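Local coordinates for tyrosine specific protein phosphatase (Trypanosoma cruzi, PDB 4AZ1) that probably removes phosphate from phosphotyrosine residues of proteins, as other members of the classical protein tyrosine phosphatase family do, at residues L12-Q17 with I292-G297; N5-T10 with V279-L284; L105-E110 with P221-C226; T73-N78 with Y109-S114; R35-A40 with Q266-V271. All blocks are in the same frame, centred on the assembly; numbering follows the deposited sequence.

Contact 1 (L12-Q17 with I292-G297); sequences LSVQAQ and IKALVG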
# COMPACT_ATOMS: atom_id res chain seq x y z
N LEU A 12 9.24 -22.58 -42.78
CA LEU A 12 8.77 -23.86 -42.26
C LEU A 12 7.26 -24.01 -42.44
O LEU A 12 6.54 -23.02 -42.43
CB LEU A 12 9.09 -23.98 -40.77
CG LEU A 12 10.54 -23.88 -40.30
CD1 LEU A 12 10.58 -23.76 -38.78
CD2 LEU A 12 11.37 -25.08 -40.77
N SER A 13 6.80 -25.25 -42.59
CA SER A 13 5.37 -25.52 -42.61
C SER A 13 4.74 -25.12 -41.27
O SER A 13 5.46 -24.98 -40.27
CB SER A 13 5.11 -26.99 -42.89
OG SER A 13 5.53 -27.78 -41.79
N VAL A 14 3.42 -24.95 -41.24
CA VAL A 14 2.72 -24.64 -39.99
C VAL A 14 3.04 -25.65 -38.88
O VAL A 14 3.33 -25.27 -37.75
CB VAL A 14 1.18 -24.57 -40.19
CG1 VAL A 14 0.50 -24.21 -38.88
CG2 VAL A 14 0.82 -23.55 -41.25
N GLN A 15 3.01 -26.94 -39.22
CA GLN A 15 3.31 -27.97 -38.24
C GLN A 15 4.75 -27.86 -37.71
O GLN A 15 4.98 -27.95 -36.50
CB GLN A 15 3.07 -29.37 -38.84
CG GLN A 15 3.19 -30.51 -37.82
CD GLN A 15 2.18 -30.39 -36.69
OE1 GLN A 15 1.08 -29.85 -36.87
NE2 GLN A 15 2.55 -30.88 -35.50
N ALA A 16 5.71 -27.67 -38.61
CA ALA A 16 7.11 -27.54 -38.21
C ALA A 16 7.32 -26.29 -37.35
O ALA A 16 8.10 -26.31 -36.40
CB ALA A 16 8.03 -27.51 -39.44
N GLN A 17 6.63 -25.20 -37.69
CA GLN A 17 6.70 -23.99 -36.88
C GLN A 17 6.20 -24.26 -35.47
O GLN A 17 6.85 -23.89 -34.49
CB GLN A 17 5.87 -22.86 -37.50
CG GLN A 17 6.46 -22.27 -38.78
CD GLN A 17 5.51 -21.27 -39.42
OE1 GLN A 17 4.30 -21.29 -39.15
NE2 GLN A 17 6.05 -20.39 -40.25
N ILE A 292 -0.59 -15.29 -39.72
CA ILE A 292 -0.44 -16.10 -38.51
C ILE A 292 -1.72 -16.85 -38.17
O ILE A 292 -1.83 -17.48 -37.11
CB ILE A 292 -0.07 -15.22 -37.29
CG1 ILE A 292 -1.19 -14.20 -37.00
CG2 ILE A 292 1.28 -14.54 -37.50
CD1 ILE A 292 -1.08 -13.59 -35.61
N LYS A 293 -2.70 -16.80 -39.07
CA LYS A 293 -4.04 -17.30 -38.78
C LYS A 293 -4.09 -18.81 -38.49
O LYS A 293 -4.73 -19.24 -37.53
CB LYS A 293 -5.00 -16.92 -39.92
CG LYS A 293 -6.42 -17.42 -39.76
CD LYS A 293 -7.32 -16.89 -40.88
CE LYS A 293 -7.42 -15.37 -40.86
NZ LYS A 293 -6.43 -14.69 -41.76
N ALA A 294 -3.40 -19.60 -39.32
CA ALA A 294 -3.32 -21.04 -39.09
C ALA A 294 -2.60 -21.40 -37.77
O ALA A 294 -2.99 -22.35 -37.09
CB ALA A 294 -2.64 -21.72 -40.27
N LEU A 295 -1.56 -20.64 -37.42
CA LEU A 295 -0.85 -20.87 -36.16
C LEU A 295 -1.72 -20.51 -34.96
O LEU A 295 -1.81 -21.28 -34.00
CB LEU A 295 0.44 -20.05 -36.10
CG LEU A 295 1.64 -20.59 -36.87
CD1 LEU A 295 2.85 -19.68 -36.68
CD2 LEU A 295 1.96 -21.99 -36.40
N VAL A 296 -2.33 -19.33 -35.02
CA VAL A 296 -3.32 -18.90 -34.03
C VAL A 296 -4.40 -19.98 -33.91
O VAL A 296 -4.83 -20.30 -32.80
CB VAL A 296 -3.95 -17.54 -34.43
CG1 VAL A 296 -5.16 -17.20 -33.57
CG2 VAL A 296 -2.91 -16.44 -34.34
N GLY A 297 -4.80 -20.55 -35.04
CA GLY A 297 -5.77 -21.63 -35.06
C GLY A 297 -5.32 -22.84 -34.26
O GLY A 297 -6.10 -23.41 -33.49

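Contact 2 (N5-T10 with V279-L284); sequences NCFPFT and VIYLTL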
# COMPACT_ATOMS: atom_id res chain seq x y z
N ASN A 5 18.45 -9.14 -42.41
CA ASN A 5 17.70 -9.99 -41.51
C ASN A 5 17.64 -11.40 -42.07
O ASN A 5 17.45 -11.59 -43.28
CB ASN A 5 16.31 -9.42 -41.27
CG ASN A 5 16.32 -8.23 -40.33
OD1 ASN A 5 17.17 -8.14 -39.44
ND2 ASN A 5 15.38 -7.31 -40.52
N CYS A 6 17.85 -12.38 -41.20
CA CYS A 6 17.68 -13.78 -41.57
C CYS A 6 16.64 -14.36 -40.63
O CYS A 6 16.87 -14.46 -39.42
CB CYS A 6 19.01 -14.54 -41.44
SG CYS A 6 18.95 -16.30 -41.91
N PHE A 7 15.48 -14.72 -41.17
CA PHE A 7 14.42 -15.29 -40.34
C PHE A 7 13.75 -16.50 -41.00
O PHE A 7 12.58 -16.43 -41.40
CB PHE A 7 13.39 -14.22 -40.01
CG PHE A 7 12.51 -14.58 -38.85
CD1 PHE A 7 13.07 -14.84 -37.61
CD2 PHE A 7 11.14 -14.64 -39.00
CE1 PHE A 7 12.26 -15.17 -36.52
CE2 PHE A 7 10.32 -14.96 -37.92
CZ PHE A 7 10.89 -15.23 -36.68
N PRO A 8 14.48 -17.62 -41.10
CA PRO A 8 13.98 -18.80 -41.82
C PRO A 8 12.74 -19.47 -41.21
O PRO A 8 12.19 -20.37 -41.85
CB PRO A 8 15.18 -19.75 -41.83
CG PRO A 8 16.08 -19.27 -40.74
CD PRO A 8 15.86 -17.80 -40.61
N PHE A 9 12.31 -19.05 -40.02
CA PHE A 9 11.09 -19.57 -39.38
C PHE A 9 9.87 -19.50 -40.31
O PHE A 9 8.96 -20.34 -40.25
CB PHE A 9 10.83 -18.77 -38.10
CG PHE A 9 9.68 -19.28 -37.28
CD1 PHE A 9 9.86 -20.31 -36.37
CD2 PHE A 9 8.41 -18.71 -37.40
CE1 PHE A 9 8.81 -20.77 -35.59
CE2 PHE A 9 7.35 -19.17 -36.63
CZ PHE A 9 7.55 -20.21 -35.72
N THR A 10 9.85 -18.49 -41.18
CA THR A 10 8.71 -18.30 -42.08
C THR A 10 8.75 -19.26 -43.26
O THR A 10 7.80 -19.33 -44.04
CB THR A 10 8.64 -16.85 -42.63
OG1 THR A 10 9.89 -16.51 -43.24
CG2 THR A 10 8.32 -15.87 -41.51
N VAL A 279 3.94 -16.20 -28.82
CA VAL A 279 3.51 -14.84 -29.20
C VAL A 279 4.68 -13.98 -29.73
O VAL A 279 4.48 -13.17 -30.64
CB VAL A 279 2.73 -14.13 -28.05
CG1 VAL A 279 2.37 -12.68 -28.44
CG2 VAL A 279 1.44 -14.88 -27.73
N ILE A 280 5.89 -14.17 -29.21
CA ILE A 280 7.01 -13.39 -29.74
C ILE A 280 7.24 -13.70 -31.22
O ILE A 280 7.40 -12.78 -32.02
CB ILE A 280 8.32 -13.56 -28.93
CG1 ILE A 280 8.08 -13.27 -27.45
CG2 ILE A 280 9.43 -12.63 -29.49
CD1 ILE A 280 9.21 -13.76 -26.55
N TYR A 281 7.21 -14.97 -31.61
CA TYR A 281 7.30 -15.31 -33.04
C TYR A 281 6.14 -14.70 -33.85
O TYR A 281 6.34 -14.25 -34.98
CB TYR A 281 7.33 -16.82 -33.26
CG TYR A 281 8.70 -17.46 -33.07
CD1 TYR A 281 9.62 -17.48 -34.09
CD2 TYR A 281 9.04 -18.06 -31.86
CE1 TYR A 281 10.88 -18.06 -33.92
CE2 TYR A 281 10.28 -18.64 -31.67
CZ TYR A 281 11.20 -18.65 -32.72
OH TYR A 281 12.44 -19.24 -32.54
N LEU A 282 4.94 -14.73 -33.28
CA LEU A 282 3.75 -14.20 -33.96
C LEU A 282 3.87 -12.69 -34.22
O LEU A 282 3.47 -12.21 -35.27
CB LEU A 282 2.49 -14.46 -33.14
CG LEU A 282 2.18 -15.94 -32.94
CD1 LEU A 282 0.90 -16.15 -32.11
CD2 LEU A 282 2.08 -16.63 -34.29
N THR A 283 4.41 -11.95 -33.25
CA THR A 283 4.58 -10.52 -33.47
C THR A 283 5.60 -10.26 -34.58
O THR A 283 5.46 -9.32 -35.36
CB THR A 283 4.97 -9.74 -32.18
OG1 THR A 283 6.35 -9.96 -31.87
CG2 THR A 283 4.12 -10.18 -31.02
N LEU A 284 6.63 -11.10 -34.66
CA LEU A 284 7.65 -10.93 -35.70
C LEU A 284 7.01 -11.18 -37.05
O LEU A 284 7.18 -10.39 -37.99
CB LEU A 284 8.84 -11.87 -35.49
CG LEU A 284 9.83 -11.47 -34.38
CD1 LEU A 284 10.84 -12.58 -34.16
CD2 LEU A 284 10.56 -10.15 -34.72

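Contact 3 (L105-E110 with P221-C226); sequences LAMLYE and PVVVHC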
# COMPACT_ATOMS: atom_id res chain seq x y z
N LEU A 105 4.74 2.64 -5.51
CA LEU A 105 4.55 4.04 -5.86
C LEU A 105 5.78 4.87 -5.50
O LEU A 105 6.17 5.80 -6.24
CB LEU A 105 3.31 4.62 -5.18
CG LEU A 105 1.97 3.96 -5.57
CD1 LEU A 105 0.76 4.67 -4.93
CD2 LEU A 105 1.80 3.90 -7.07
N ALA A 106 6.40 4.54 -4.37
CA ALA A 106 7.59 5.25 -3.93
C ALA A 106 8.72 5.04 -4.93
O ALA A 106 9.51 5.96 -5.21
CB ALA A 106 8.03 4.77 -2.56
N MET A 107 8.82 3.82 -5.45
CA MET A 107 9.79 3.48 -6.48
C MET A 107 9.55 4.33 -7.71
O MET A 107 10.48 4.95 -8.23
CB MET A 107 9.73 2.00 -6.84
CG MET A 107 10.74 1.57 -7.90
SD MET A 107 10.13 1.75 -9.60
CE MET A 107 8.59 0.82 -9.47
N LEU A 108 8.30 4.36 -8.18
CA LEU A 108 7.95 5.14 -9.37
C LEU A 108 8.37 6.58 -9.16
O LEU A 108 8.89 7.23 -10.08
CB LEU A 108 6.45 5.11 -9.62
CG LEU A 108 5.86 3.78 -10.04
CD1 LEU A 108 4.37 3.95 -10.31
CD2 LEU A 108 6.61 3.30 -11.29
N TYR A 109 8.16 7.06 -7.94
CA TYR A 109 8.40 8.45 -7.62
C TYR A 109 9.88 8.78 -7.52
O TYR A 109 10.35 9.74 -8.12
CB TYR A 109 7.69 8.84 -6.32
CG TYR A 109 7.85 10.30 -6.01
CD1 TYR A 109 7.05 11.26 -6.63
CD2 TYR A 109 8.82 10.74 -5.11
CE1 TYR A 109 7.20 12.61 -6.36
CE2 TYR A 109 8.98 12.10 -4.84
CZ TYR A 109 8.17 13.02 -5.46
OH TYR A 109 8.32 14.36 -5.19
N GLU A 110 10.61 8.00 -6.72
CA GLU A 110 12.03 8.25 -6.51
C GLU A 110 12.85 8.03 -7.79
O GLU A 110 13.81 8.77 -8.06
CB GLU A 110 12.58 7.37 -5.38
CG GLU A 110 14.00 7.73 -4.93
CD GLU A 110 14.92 6.53 -4.87
OE1 GLU A 110 14.42 5.40 -4.63
OE2 GLU A 110 16.14 6.70 -5.05
N PRO A 221 14.06 3.42 -16.95
CA PRO A 221 13.52 2.15 -17.44
C PRO A 221 12.00 2.20 -17.52
O PRO A 221 11.36 2.95 -16.76
CB PRO A 221 13.93 1.14 -16.37
CG PRO A 221 14.76 1.90 -15.35
CD PRO A 221 14.46 3.34 -15.53
N VAL A 222 11.43 1.43 -18.44
CA VAL A 222 9.98 1.27 -18.51
C VAL A 222 9.56 0.15 -17.55
O VAL A 222 10.09 -0.95 -17.62
CB VAL A 222 9.55 0.89 -19.92
CG1 VAL A 222 8.07 0.50 -19.93
CG2 VAL A 222 9.85 2.03 -20.89
N VAL A 223 8.61 0.43 -16.67
CA VAL A 223 8.11 -0.61 -15.77
C VAL A 223 7.02 -1.44 -16.46
O VAL A 223 6.08 -0.89 -17.03
CB VAL A 223 7.56 -0.02 -14.46
CG1 VAL A 223 6.79 -1.09 -13.65
CG2 VAL A 223 8.69 0.57 -13.62
N VAL A 224 7.16 -2.77 -16.41
CA VAL A 224 6.17 -3.68 -17.00
C VAL A 224 5.76 -4.75 -15.99
O VAL A 224 6.61 -5.42 -15.42
CB VAL A 224 6.75 -4.39 -18.24
CG1 VAL A 224 5.66 -5.20 -18.95
CG2 VAL A 224 7.36 -3.39 -19.19
N HIS A 225 4.46 -4.92 -15.77
CA HIS A 225 4.02 -5.98 -14.87
C HIS A 225 2.77 -6.66 -15.38
O HIS A 225 1.96 -6.05 -16.07
CB HIS A 225 3.79 -5.47 -13.44
CG HIS A 225 2.59 -4.61 -13.28
ND1 HIS A 225 1.37 -5.09 -12.86
CD2 HIS A 225 2.42 -3.27 -13.47
CE1 HIS A 225 0.50 -4.09 -12.78
NE2 HIS A 225 1.11 -2.98 -13.16
N CYS A 226 2.64 -7.95 -15.07
CA CYS A 226 1.37 -8.65 -15.24
C CYS A 226 0.93 -9.03 -13.84
O CYS A 226 0.81 -8.14 -13.00
CB CYS A 226 1.52 -9.86 -16.15
SG CYS A 226 2.99 -10.86 -15.88

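Contact 4 (T73-N78 with Y109-S114); sequences TPYYIN and YEKKIS. With FMT (formic acid), chain H.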
# COMPACT_ATOMS: atom_id res chain seq x y z
N THR A 73 18.05 1.26 -0.04
CA THR A 73 16.71 1.40 -0.62
C THR A 73 15.68 0.84 0.36
O THR A 73 15.66 -0.37 0.63
CB THR A 73 16.53 0.71 -1.99
OG1 THR A 73 17.46 1.26 -2.93
CG2 THR A 73 15.12 0.95 -2.49
N PRO A 74 14.83 1.72 0.90
CA PRO A 74 13.86 1.41 1.95
C PRO A 74 12.55 0.81 1.44
O PRO A 74 11.57 0.75 2.19
CB PRO A 74 13.59 2.78 2.58
CG PRO A 74 13.74 3.73 1.43
CD PRO A 74 14.82 3.15 0.55
N TYR A 75 12.51 0.36 0.20
CA TYR A 75 11.31 -0.30 -0.27
C TYR A 75 11.63 -1.50 -1.13
O TYR A 75 12.73 -1.64 -1.67
CB TYR A 75 10.38 0.66 -1.00
CG TYR A 75 11.07 1.48 -2.05
CD1 TYR A 75 11.41 0.92 -3.27
CD2 TYR A 75 11.37 2.82 -1.83
CE1 TYR A 75 12.04 1.65 -4.23
CE2 TYR A 75 12.01 3.56 -2.80
CZ TYR A 75 12.34 2.97 -4.00
OH TYR A 75 12.97 3.69 -4.98
N TYR A 76 10.64 -2.37 -1.26
CA TYR A 76 10.82 -3.61 -1.99
C TYR A 76 9.74 -3.75 -3.03
O TYR A 76 8.53 -3.65 -2.74
CB TYR A 76 10.80 -4.82 -1.03
CG TYR A 76 10.70 -6.16 -1.74
CD1 TYR A 76 11.84 -6.81 -2.19
CD2 TYR A 76 9.47 -6.78 -1.94
CE1 TYR A 76 11.75 -8.03 -2.84
CE2 TYR A 76 9.38 -8.00 -2.59
CZ TYR A 76 10.52 -8.62 -3.03
OH TYR A 76 10.44 -9.83 -3.67
N ILE A 77 10.17 -3.95 -4.27
CA ILE A 77 9.29 -4.48 -5.28
C ILE A 77 9.91 -5.81 -5.72
O ILE A 77 11.14 -5.95 -5.79
CB ILE A 77 9.07 -3.50 -6.44
CG1 ILE A 77 10.30 -3.41 -7.34
CG2 ILE A 77 8.68 -2.10 -5.90
CD1 ILE A 77 9.98 -2.97 -8.77
N ASN A 78 9.07 -6.81 -5.95
CA ASN A 78 9.53 -8.07 -6.52
C ASN A 78 9.78 -7.81 -8.01
O ASN A 78 8.89 -8.01 -8.84
CB ASN A 78 8.45 -9.14 -6.33
CG ASN A 78 8.87 -10.51 -6.80
OD1 ASN A 78 9.54 -10.67 -7.82
ND2 ASN A 78 8.44 -11.53 -6.07
N TYR A 109 8.16 7.06 -7.94
CA TYR A 109 8.40 8.45 -7.62
C TYR A 109 9.88 8.78 -7.52
O TYR A 109 10.35 9.74 -8.12
CB TYR A 109 7.69 8.84 -6.32
CG TYR A 109 7.85 10.30 -6.01
CD1 TYR A 109 7.05 11.26 -6.63
CD2 TYR A 109 8.82 10.74 -5.11
CE1 TYR A 109 7.20 12.61 -6.36
CE2 TYR A 109 8.98 12.10 -4.84
CZ TYR A 109 8.17 13.02 -5.46
OH TYR A 109 8.32 14.36 -5.19
N GLU A 110 10.61 8.00 -6.72
CA GLU A 110 12.03 8.25 -6.51
C GLU A 110 12.85 8.03 -7.79
O GLU A 110 13.81 8.77 -8.06
CB GLU A 110 12.58 7.37 -5.38
CG GLU A 110 14.00 7.73 -4.93
CD GLU A 110 14.92 6.53 -4.87
OE1 GLU A 110 14.42 5.40 -4.63
OE2 GLU A 110 16.14 6.70 -5.05
N LYS A 111 12.47 7.03 -8.58
CA LYS A 111 13.19 6.71 -9.81
C LYS A 111 12.72 7.53 -11.00
O LYS A 111 13.31 7.44 -12.08
CB LYS A 111 13.11 5.21 -10.12
CG LYS A 111 13.90 4.36 -9.16
CD LYS A 111 15.36 4.78 -9.17
CE LYS A 111 16.17 4.05 -8.11
NZ LYS A 111 17.65 4.29 -8.27
N LYS A 112 11.66 8.32 -10.81
CA LYS A 112 11.13 9.19 -11.87
C LYS A 112 10.71 8.35 -13.08
O LYS A 112 10.97 8.72 -14.23
CB LYS A 112 12.15 10.26 -12.29
CG LYS A 112 12.72 11.10 -11.13
CD LYS A 112 11.62 11.74 -10.30
CE LYS A 112 12.15 12.30 -8.98
NZ LYS A 112 11.06 12.60 -8.01
N ILE A 113 10.05 7.23 -12.82
CA ILE A 113 9.60 6.36 -13.89
C ILE A 113 8.56 7.10 -14.75
O ILE A 113 7.65 7.74 -14.22
CB ILE A 113 9.04 5.05 -13.33
CG1 ILE A 113 10.15 4.28 -12.61
CG2 ILE A 113 8.41 4.21 -14.43
CD1 ILE A 113 11.38 4.00 -13.48
N SER A 114 8.72 7.04 -16.07
CA SER A 114 7.84 7.79 -16.96
C SER A 114 6.70 6.93 -17.55
O SER A 114 5.65 7.46 -17.92
CB SER A 114 8.66 8.51 -18.04
OG SER A 114 7.90 8.76 -19.21
C FMT H . 5.81 -5.05 -6.87
O1 FMT H . 6.45 -5.76 -6.09
O2 FMT H . 6.10 -4.84 -8.06

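Contact 5 (R35-A40 with Q266-V271); sequences RSISFA and QRFGMV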
# COMPACT_ATOMS: atom_id res chain seq x y z
N ARG A 35 18.50 -23.30 -7.89
CA ARG A 35 19.15 -23.69 -6.64
C ARG A 35 20.46 -22.92 -6.47
O ARG A 35 20.88 -22.61 -5.35
CB ARG A 35 19.44 -25.19 -6.63
CG ARG A 35 18.21 -26.08 -6.47
CD ARG A 35 18.60 -27.51 -6.09
NE ARG A 35 19.46 -28.15 -7.09
CZ ARG A 35 20.03 -29.34 -6.94
NH1 ARG A 35 19.84 -30.04 -5.83
NH2 ARG A 35 20.80 -29.83 -7.91
N SER A 36 21.09 -22.62 -7.61
CA SER A 36 22.38 -21.95 -7.68
C SER A 36 22.27 -20.42 -7.63
O SER A 36 23.29 -19.73 -7.54
CB SER A 36 23.06 -22.33 -8.99
OG SER A 36 22.24 -21.97 -10.10
N ILE A 37 21.05 -19.90 -7.70
CA ILE A 37 20.82 -18.46 -7.78
C ILE A 37 20.41 -17.85 -6.44
O ILE A 37 19.58 -18.43 -5.72
CB ILE A 37 19.72 -18.15 -8.80
CG1 ILE A 37 20.04 -18.86 -10.12
CG2 ILE A 37 19.56 -16.65 -8.99
CD1 ILE A 37 19.02 -18.60 -11.21
N SER A 38 20.98 -16.70 -6.10
CA SER A 38 20.58 -15.97 -4.89
C SER A 38 19.26 -15.21 -5.07
O SER A 38 19.08 -14.46 -6.04
CB SER A 38 21.68 -15.01 -4.45
OG SER A 38 21.30 -14.34 -3.25
N PHE A 39 18.35 -15.40 -4.11
CA PHE A 39 17.11 -14.64 -4.04
C PHE A 39 16.95 -14.03 -2.66
O PHE A 39 15.83 -13.84 -2.18
CB PHE A 39 15.92 -15.55 -4.31
CG PHE A 39 15.88 -16.08 -5.72
CD1 PHE A 39 15.35 -15.31 -6.74
CD2 PHE A 39 16.39 -17.35 -6.02
CE1 PHE A 39 15.30 -15.80 -8.06
CE2 PHE A 39 16.36 -17.83 -7.33
CZ PHE A 39 15.80 -17.05 -8.35
N ALA A 40 18.08 -13.71 -2.02
CA ALA A 40 18.14 -13.29 -0.62
C ALA A 40 17.10 -12.25 -0.23
O ALA A 40 16.27 -12.49 0.66
CB ALA A 40 19.55 -12.77 -0.28
N GLN A 266 18.33 -12.69 -16.15
CA GLN A 266 18.19 -11.45 -15.38
C GLN A 266 16.96 -11.48 -14.48
O GLN A 266 16.88 -10.74 -13.50
CB GLN A 266 18.15 -10.25 -16.33
CG GLN A 266 19.43 -10.02 -17.13
CD GLN A 266 19.26 -8.91 -18.15
OE1 GLN A 266 19.26 -7.73 -17.80
NE2 GLN A 266 19.09 -9.29 -19.41
N ARG A 267 15.99 -12.32 -14.82
CA ARG A 267 14.82 -12.57 -13.97
C ARG A 267 14.34 -13.99 -14.21
O ARG A 267 13.78 -14.30 -15.27
CB ARG A 267 13.69 -11.57 -14.27
CG ARG A 267 12.44 -11.76 -13.39
CD ARG A 267 11.52 -10.54 -13.48
NE ARG A 267 10.21 -10.74 -12.86
CZ ARG A 267 9.92 -10.51 -11.58
NH1 ARG A 267 10.87 -10.09 -10.74
NH2 ARG A 267 8.68 -10.72 -11.12
N PHE A 268 14.57 -14.86 -13.23
CA PHE A 268 14.29 -16.28 -13.38
C PHE A 268 12.87 -16.55 -13.88
O PHE A 268 11.90 -16.03 -13.33
CB PHE A 268 14.48 -16.99 -12.04
CG PHE A 268 14.36 -18.48 -12.14
CD1 PHE A 268 15.45 -19.25 -12.50
CD2 PHE A 268 13.13 -19.10 -11.89
CE1 PHE A 268 15.35 -20.63 -12.60
CE2 PHE A 268 13.02 -20.49 -12.00
CZ PHE A 268 14.13 -21.25 -12.36
N GLY A 269 12.76 -17.34 -14.95
CA GLY A 269 11.46 -17.82 -15.38
C GLY A 269 10.76 -16.94 -16.40
O GLY A 269 9.61 -17.23 -16.77
N MET A 270 11.44 -15.89 -16.88
CA MET A 270 10.85 -14.98 -17.88
C MET A 270 10.28 -15.76 -19.08
O MET A 270 10.94 -16.68 -19.62
CB MET A 270 11.86 -13.93 -18.36
CG MET A 270 12.10 -12.77 -17.40
SD MET A 270 10.70 -11.65 -17.19
CE MET A 270 11.12 -10.35 -18.36
N VAL A 271 9.08 -15.34 -19.49
CA VAL A 271 8.24 -16.10 -20.42
C VAL A 271 7.89 -17.46 -19.79
O VAL A 271 8.62 -18.45 -19.90
CB VAL A 271 8.86 -16.25 -21.83
CG1 VAL A 271 7.83 -16.87 -22.76
CG2 VAL A 271 9.29 -14.88 -22.36

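Contact 1 (L12-Q17 with I292-G297)
Leu295 reaches out from the first turn of helix 293-299 and sets its two methyls against two residues of segment 12-17, Val14 and Gln17. The tight half of the contact is here. CD2 of Leu295 meets CG1 of Val14 at 3.6 Å, the two side chains sliding past each other in opposite directions, while CD1 of Leu295 lies 3.3 Å from OE1 of Gln17. Leu295 and Gln17 cross at about a right angle, and the amide oxygen lies against the leucine's branch point as well as its methyls. The oxygen's contact is plain packing; the polar grip on this amide is at NE2, which donates to the backbone oxygen of Phe9 and so fixes how the group is turned. The chain of Gln17, extended beyond CG (chi2 174°), carries the amide out past Leu295.

The other half is looser. CG2 of Val14, lying beside its own backbone N, comes no nearer than 4.0 Å to CB of Ala294, and Ala294 is exposed to solvent. Just before Val14, Ser13 caps the start of helix 14-30: its OG accepts from Ala16 N at 3.2 Å, with an N-H...O angle of 163°. The contact thus joins the first turns of helices 14-30 and 293-299, near the two ends of the chain, and Leu295 is backed from helix 274-288 by Phe278 and Met285.

Contact 2 (N5-T10 with V279-L284)
Tyr281 presents a flat ring from helix 274-288, and Phe9 lies over one of its faces in an offset stack, the centroids 4.2 Å apart and the planes inclined by 26°. The overlap is lopsided: CD1 of Tyr281 sits 3.4 Å above the centre of the Phe9 ring, whereas Phe9 covers the tyrosine ring toward its rim.

Phe7 supplies the second bump. With CG anti to the backbone N (chi1 -162°), its ring enters the notch between Tyr281 and Leu284, one helical turn apart. There CZ of Phe7 touches both CD1 of Tyr281 and CD1 of Leu284 at 3.7 Å. Behind it, CB of Phe9 lies over one face of the Phe7 ring, so the two phenylalanines also pack on each other.

The tyrosine hydroxyl is held by Glu24 and Arg20 of helix 14-30, whose Val21 packs on both Phe9 and Tyr281. An aromatic cluster thus pins the chain's N-terminal loop onto helix 274-288, among helices 14-30, 232-247 and 255-266 of the tyrosine phosphatase fold.

Contact 3 (L105-E110 with P221-C226)
Val223 turns one methyl, CG2, toward helix 101-110, and two side chains of that helix converge on it. Leu108 comes across at about a right angle to the valine, bringing CD2 to 4.1 Å from CG2 of Val223. Met107 instead runs alongside in the opposite direction, and its terminal CE stands 4.2 Å from the same CG2 of Val223. The methionine gets there by bending: CG leaves anti to the backbone N, then the chain folds at chi2 (-88°) and chi3 (-54°), which carries the methyl beyond the sulfur toward the strand. Leu108 reaches the valine through CD2, its chi2 extended (-177°).

All three residues are buried, and the contact is plain van der Waals packing between aliphatic groups, with one valine methyl shared by two neighbours. Farther along the strand, His225 donates from ND1 to the carbonyl oxygen of Cys226, in the carbonyl plane and on a lone pair, and this ties together the first two residues of the family's HCSAGIGR signature, the phosphate-binding loop.

Strand 222-225 lies between parallel strands 90-93 and 115-118. Helix 101-110 covers one side of it, with Leu108 also packed on Val116, while Val224 faces helix 232-247.

Contact 4 (T73-N78 with Y109-S114)
Tyr75 holds CG between its backbone N and carbonyl carbon (chi1 50°), and from there the ring projects toward the end of helix 101-110. Glu110 answers with CG anti to the backbone N and a bend at chi2 (-130°), which brings its carboxylate to the hydroxyl edge of the ring. OE1 of Glu110 lies near the ring plane, while the carboxylate as a whole is turned 64° from it. The modelled separation of the two oxygens is too short to be trusted; Tyr75 has a second conformer and Glu110 is poorly ordered, so the details of this polar meeting are doubtful. CG of Lys111 stands 4.3 Å from the same OH of Tyr75, a loose contact that shares the uncertainty.

A Schellman motif follows the helix, with Lys112 at positive phi. NZ of Lys112 folds back to donate to O of Tyr109 at 2.9 Å, the donor tilted well out of the carbonyl plane, and the same ammonium sits over one face of the Tyr109 ring in a cation-pi contact.

At the other end of segment 73-78, Asn78 N donates to O1 of a formic acid molecule at 2.8 Å. The formic acid, probably from the crystallisation liquor, is also held by Gln94 NE2.

Contact 5 (R35-A40 with Q266-V271)
Residues Arg267 to Met270 form a type II beta turn, closed by Met270 N donating to O of Arg267 at 3.3 Å, and Phe268 stands at its first corner facing segment 35-40. Its CG is anti to the backbone N (chi1 -174°), which carries the ring out from the turn to meet Ile37. The meeting is slight and oblique: CD1 of Ile37 lies 3.9 Å from CD1 of Phe268.

Phe39 approaches from another direction, at about a right angle to Phe268. CZ of Phe39 touches CB of Phe268 at 3.9 Å, and that CB lies in the plane of the Phe39 ring, at its edge. The two rings are therefore not stacked on each other.

Gly269 takes the second corner of the turn at positive phi (91°), a conformation usual for glycine in type II turns. The turn links helices 255-266 and 274-288, while segment 35-40 leads into helix 40-44. Arg267 starts its side chain away from segment 35-40, and its guanidinium bonds to the backbone oxygens of Ala228 and Gly229 in the loop after Cys226.

How the contacts relate
Contacts 2 and 3 are the buried ones, contact 5 lies at the surface, and contacts 1 and 4 are partly buried. Contacts 1 and 2 adjoin, about 12 Å between centres, and share the N-terminal region; their helices 293-299 and 274-288 follow each other in the chain, and Leu295 packs on Leu282. On the other side of the chain's centre, contacts 3 and 4 both use helix 101-110, with centres about 6 Å apart; Ile113 of contact 4 packs on Val223. Contact 3 is aliphatic, contact 2 stacks rings, and contacts 1 and 5 are also largely apolar; contact 4 brings polar groups together, though doubtfully. A probable hydrogen bond from Arg267 to the Asn78 side chain joins contacts 5 and 4.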